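Local coordinates for S-M checkpoint control protein rad4 (PDB 4BMC) that serves in DNA replication and in the checkpoint that couples S and M phases, its first two BRCT repeats holding both phosphorylated threonine sites of a crb2 dimer at once, at residues I69-W74 with D95-P100; V162-W167 with Q181-D186. All coordinates share one frame; numbering follows the deposited sequence.

Contacts 1 and 2 are equivalent places in the two BRCT repeats: in each, the last strand of a parallel four-stranded sheet and the turn after it meet the chain that returns once the following helix is complete. Their centres lie about 27 Å apart and the nearest atoms about 10 Å, so they do not touch. Each mixes buried and exposed residues. Contact 1, nearer the centre of the chain, has two direct backbone bonds, a water beside them and a histidine by the tryptophan; its second segment leads on into repeat 2. Contact 2, more peripheral and at the C-terminus, has one direct bond, a water linking Val162 to Leu185, and a phenylalanine in the histidine's place.

Contact 1: residues I69-W74 with D95-P100; sequences IMSSEW and DKHLLP. Unlike the reference sequence in segment 95-100: Leu98 (reference Phe).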
# COMPACT_ATOMS: atom_id res chain seq x y z
N ILE A 69 -0.74 7.71 -2.52
CA ILE A 69 -0.82 6.88 -1.33
C ILE A 69 0.44 7.05 -0.48
O ILE A 69 1.54 6.66 -0.90
CB ILE A 69 -1.01 5.40 -1.69
CG1 ILE A 69 -2.32 5.21 -2.47
CG2 ILE A 69 -1.00 4.54 -0.44
CD1 ILE A 69 -2.55 3.79 -2.96
N MET A 70 0.28 7.64 0.70
CA MET A 70 1.42 8.08 1.51
C MET A 70 1.66 7.22 2.75
O MET A 70 0.73 6.62 3.30
CB MET A 70 1.23 9.53 1.94
CG MET A 70 0.93 10.49 0.80
SD MET A 70 2.25 10.53 -0.42
CE MET A 70 3.66 10.96 0.60
N SER A 71 2.91 7.18 3.20
CA SER A 71 3.26 6.46 4.42
C SER A 71 2.86 7.28 5.64
O SER A 71 2.64 8.49 5.54
CB SER A 71 4.75 6.15 4.46
OG SER A 71 5.48 7.27 4.94
N SER A 72 2.77 6.61 6.78
CA SER A 72 2.35 7.26 8.02
C SER A 72 3.36 8.28 8.54
O SER A 72 3.02 9.13 9.36
CB SER A 72 2.09 6.20 9.10
OG SER A 72 3.24 5.40 9.30
N GLU A 73 4.60 8.19 8.07
CA GLU A 73 5.67 9.04 8.60
C GLU A 73 5.88 10.31 7.79
O GLU A 73 6.70 11.15 8.16
CB GLU A 73 6.98 8.25 8.70
CG GLU A 73 6.87 6.96 9.50
CD GLU A 73 6.40 7.17 10.93
OE1 GLU A 73 6.62 8.27 11.49
OE2 GLU A 73 5.79 6.24 11.50
N TRP A 74 5.15 10.45 6.69
CA TRP A 74 5.27 11.61 5.81
C TRP A 74 5.05 12.94 6.54
O TRP A 74 5.94 13.78 6.61
CB TRP A 74 4.30 11.51 4.64
CG TRP A 74 4.25 12.74 3.79
CD1 TRP A 74 5.32 13.49 3.37
CD2 TRP A 74 3.08 13.39 3.28
NE1 TRP A 74 4.88 14.55 2.61
CE2 TRP A 74 3.51 14.51 2.55
CE3 TRP A 74 1.71 13.13 3.37
CZ2 TRP A 74 2.62 15.37 1.90
CZ3 TRP A 74 0.83 13.98 2.73
CH2 TRP A 74 1.29 15.09 2.01
N ASP A 95 7.61 12.30 -2.76
CA ASP A 95 8.26 11.19 -3.46
C ASP A 95 9.05 10.28 -2.51
O ASP A 95 9.09 9.07 -2.70
CB ASP A 95 9.18 11.72 -4.57
CG ASP A 95 10.04 10.64 -5.17
OD1 ASP A 95 9.58 9.97 -6.13
OD2 ASP A 95 11.18 10.45 -4.70
N LYS A 96 9.66 10.87 -1.49
CA LYS A 96 10.43 10.10 -0.53
C LYS A 96 9.53 9.27 0.39
O LYS A 96 9.94 8.23 0.90
CB LYS A 96 11.32 11.02 0.31
CG LYS A 96 12.27 10.29 1.26
CD LYS A 96 13.18 11.27 1.99
CE LYS A 96 14.03 10.56 3.03
NZ LYS A 96 14.91 9.52 2.42
N HIS A 97 8.29 9.73 0.57
CA HIS A 97 7.38 9.08 1.51
C HIS A 97 6.17 8.43 0.85
O HIS A 97 5.15 8.19 1.51
CB HIS A 97 6.94 10.06 2.60
CG HIS A 97 8.06 10.50 3.49
ND1 HIS A 97 8.79 11.65 3.26
CD2 HIS A 97 8.59 9.94 4.61
CE1 HIS A 97 9.70 11.78 4.20
NE2 HIS A 97 9.61 10.76 5.03
N LEU A 98 6.27 8.16 -0.45
CA LEU A 98 5.25 7.36 -1.12
C LEU A 98 5.25 5.97 -0.52
O LEU A 98 6.31 5.38 -0.30
CB LEU A 98 5.52 7.28 -2.63
CG LEU A 98 5.13 8.49 -3.49
CD1 LEU A 98 5.54 8.25 -4.93
CD2 LEU A 98 3.64 8.75 -3.39
N LEU A 99 4.06 5.43 -0.25
CA LEU A 99 3.95 4.09 0.31
C LEU A 99 4.43 3.09 -0.73
O LEU A 99 4.05 3.18 -1.89
CB LEU A 99 2.51 3.80 0.71
CG LEU A 99 2.27 2.64 1.68
CD1 LEU A 99 2.91 2.92 3.03
CD2 LEU A 99 0.77 2.37 1.84
N PRO A 100 5.29 2.14 -0.32
CA PRO A 100 5.74 1.08 -1.22
C PRO A 100 4.53 0.34 -1.79
O PRO A 100 3.56 0.13 -1.06
CB PRO A 100 6.56 0.17 -0.32
CG PRO A 100 7.06 1.08 0.76
CD PRO A 100 5.95 2.07 1.00
O HOH W 1 2.56 4.96 -3.24
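Ser71 N donates to His97 O at 3.0 Å and Leu99 N to Ile69 O at 2.9 Å, tying segment 69-74 to 95-100. Together these backbone hydrogen bonds frame a single bridge, Met70 with Leu98. A water lies within hydrogen-bonding reach of Ile69 O and Leu99 O, though it has more acceptors near it than protons to give.

Apolar contacts fill in around this bridge. Methyl CD2 of Leu99 meets CG2 of Ile69 at 3.6 Å, while its other methyl, CD1, rests against CA and CB of Ser71; a forked leucine can serve both neighbours. The flexible thioether of Met70 folds at chi2 and chi3 (-61° and -56°), which brings CE over one face of the Trp74 ring, toward its rim, and close to His97 O. Its SD touches CD2 of Leu98, a position that is phenylalanine in the reference sequence.

Aromatic contacts close the other end. Trp74 CA sits over a face of the His97 imidazole, 4.1 Å from its centroid, a CH-pi contact, while the two rings meet obliquely with planes at 38°. One nitrogen of each ring is hydrogen-bonded nearby: His97 ND1 to Leu93 O, and Trp74 NE1 to Leu92 O. Ser71 suits the turn into helix 74-83, since its OG weakly caps Glu73 N.

With His46 of the neighbouring strand also meeting its ring, Trp74 is the tryptophan typical of the last BRCT helix, here clasped by the chain leaving the first repeat.

Contact 2: residues V162-W167 with Q181-D186; sequences VVCVEW and QYFQLD
Phe183 lies flat against the head of the last helix in the second BRCT repeat, closing the repeat's end much as a lid closes on its rim. The hollow it fills is walled by the backbone of Glu166 and Trp167, with Cys164 SG at the ring's edge. Trp167 CA is the bump that meets the ring: it stands over the centre of one face, 3.6 Å from the centroid, in a CH-pi contact. Beside it, Trp167 CB presses on Phe183 CG at 3.6 Å. Because CG of Trp167 is anti to the backbone N (chi1 166°), the indole swings past the phenylalanine and turns an edge toward its face, an offset edge-to-face pair with planes at 79°. A flat, wholly apolar ring suits this place, whereas the indole beyond needs its N-H: NE1 bonds to Leu178 O, and the tryptophan also stacks on His141. An alanine in place of Phe183 is likely to leave a gap over Trp167 CA and CB and deprive the indole edge of the face it meets.

Farther along, Leu185 CD2 fits against the backbone N and CB of Cys164, at 3.7 and 3.9 Å; the small cysteine leaves room for this methyl and for CB of Phe183 near its sulfur. Val163 brings CB up to Phe183 CB from the strand end. Between these bumps the backbones are joined by Cys164 N donating to Phe183 O at 2.9 Å. Past that bond a water takes over, donating to Val162 O at 2.8 Å and accepting from Leu185 N at 2.9 Å.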
# COMPACT_ATOMS: atom_id res chain seq x y z
N VAL A 162 -5.69 -16.33 -3.06
CA VAL A 162 -4.99 -17.14 -4.04
C VAL A 162 -5.14 -16.50 -5.42
O VAL A 162 -6.25 -16.37 -5.94
CB VAL A 162 -5.52 -18.58 -4.07
CG1 VAL A 162 -4.72 -19.41 -5.07
CG2 VAL A 162 -5.45 -19.19 -2.69
N VAL A 163 -4.02 -16.09 -6.00
CA VAL A 163 -4.04 -15.33 -7.24
C VAL A 163 -3.06 -15.88 -8.27
O VAL A 163 -2.11 -16.57 -7.92
CB VAL A 163 -3.69 -13.85 -6.99
CG1 VAL A 163 -4.76 -13.18 -6.13
CG2 VAL A 163 -2.31 -13.73 -6.33
N CYS A 164 -3.30 -15.57 -9.54
CA CYS A 164 -2.33 -15.86 -10.59
C CYS A 164 -1.27 -14.76 -10.60
O CYS A 164 -1.46 -13.71 -10.00
CB CYS A 164 -3.02 -15.95 -11.96
SG CYS A 164 -3.78 -14.41 -12.52
N VAL A 165 -0.17 -15.01 -11.30
CA VAL A 165 0.97 -14.09 -11.26
C VAL A 165 0.63 -12.70 -11.80
O VAL A 165 1.28 -11.71 -11.45
CB VAL A 165 2.19 -14.67 -12.01
CG1 VAL A 165 1.94 -14.66 -13.52
CG2 VAL A 165 3.45 -13.91 -11.65
N GLU A 166 -0.42 -12.62 -12.63
CA GLU A 166 -0.87 -11.34 -13.17
C GLU A 166 -1.26 -10.33 -12.09
O GLU A 166 -1.20 -9.13 -12.31
CB GLU A 166 -2.03 -11.54 -14.15
CG GLU A 166 -1.61 -11.95 -15.55
CD GLU A 166 -1.08 -13.37 -15.62
OE1 GLU A 166 -1.65 -14.26 -14.96
OE2 GLU A 166 -0.09 -13.59 -16.35
N TRP A 167 -1.67 -10.83 -10.92
CA TRP A 167 -1.93 -9.94 -9.79
C TRP A 167 -0.70 -9.11 -9.48
O TRP A 167 -0.78 -7.89 -9.33
CB TRP A 167 -2.35 -10.73 -8.54
CG TRP A 167 -2.30 -9.88 -7.31
CD1 TRP A 167 -3.26 -9.01 -6.87
CD2 TRP A 167 -1.23 -9.81 -6.36
NE1 TRP A 167 -2.85 -8.41 -5.70
CE2 TRP A 167 -1.61 -8.88 -5.37
CE3 TRP A 167 0.02 -10.44 -6.24
CZ2 TRP A 167 -0.80 -8.57 -4.28
CZ3 TRP A 167 0.83 -10.13 -5.16
CH2 TRP A 167 0.42 -9.20 -4.19
N GLN A 181 -9.95 -11.07 -6.44
CA GLN A 181 -10.93 -11.75 -7.29
C GLN A 181 -10.71 -11.49 -8.78
O GLN A 181 -11.10 -12.29 -9.63
CB GLN A 181 -12.36 -11.39 -6.90
CG GLN A 181 -12.83 -12.02 -5.59
CD GLN A 181 -13.19 -13.48 -5.73
OE1 GLN A 181 -12.32 -14.35 -5.85
NE2 GLN A 181 -14.49 -13.78 -5.73
N TYR A 182 -10.07 -10.36 -9.09
CA TYR A 182 -9.73 -10.03 -10.47
C TYR A 182 -8.64 -10.93 -11.04
O TYR A 182 -8.38 -10.93 -12.24
CB TYR A 182 -9.28 -8.56 -10.56
CG TYR A 182 -10.37 -7.58 -10.20
CD1 TYR A 182 -11.31 -7.17 -11.14
CD2 TYR A 182 -10.47 -7.07 -8.91
CE1 TYR A 182 -12.31 -6.28 -10.81
CE2 TYR A 182 -11.47 -6.18 -8.57
CZ TYR A 182 -12.38 -5.79 -9.52
OH TYR A 182 -13.37 -4.90 -9.18
N PHE A 183 -8.00 -11.72 -10.18
CA PHE A 183 -6.88 -12.55 -10.59
C PHE A 183 -7.04 -13.99 -10.10
O PHE A 183 -6.05 -14.69 -9.86
CB PHE A 183 -5.57 -11.93 -10.10
CG PHE A 183 -5.37 -10.53 -10.58
CD1 PHE A 183 -4.83 -10.29 -11.84
CD2 PHE A 183 -5.74 -9.44 -9.80
CE1 PHE A 183 -4.66 -9.00 -12.30
CE2 PHE A 183 -5.56 -8.15 -10.26
CZ PHE A 183 -5.02 -7.93 -11.51
N GLN A 184 -8.29 -14.43 -9.98
CA GLN A 184 -8.60 -15.79 -9.55
C GLN A 184 -8.16 -16.81 -10.59
O GLN A 184 -8.09 -16.51 -11.78
CB GLN A 184 -10.10 -15.93 -9.29
CG GLN A 184 -10.96 -15.68 -10.52
CD GLN A 184 -12.44 -15.61 -10.19
OE1 GLN A 184 -12.92 -14.60 -9.67
NE2 GLN A 184 -13.16 -16.68 -10.50
N LEU A 185 -7.86 -18.02 -10.13
CA LEU A 185 -7.49 -19.10 -11.03
C LEU A 185 -8.72 -19.60 -11.77
O LEU A 185 -9.82 -19.58 -11.23
CB LEU A 185 -6.83 -20.26 -10.27
CG LEU A 185 -5.56 -20.01 -9.46
CD1 LEU A 185 -4.78 -21.30 -9.29
CD2 LEU A 185 -4.69 -18.93 -10.08
N ASP A 186 -8.52 -20.05 -13.00
CA ASP A 186 -9.62 -20.58 -13.81
C ASP A 186 -9.72 -22.09 -13.67
O ASP A 186 -9.60 -22.63 -12.57
CB ASP A 186 -9.43 -20.20 -15.28
O HOH W 2 -7.92 -18.26 -7.22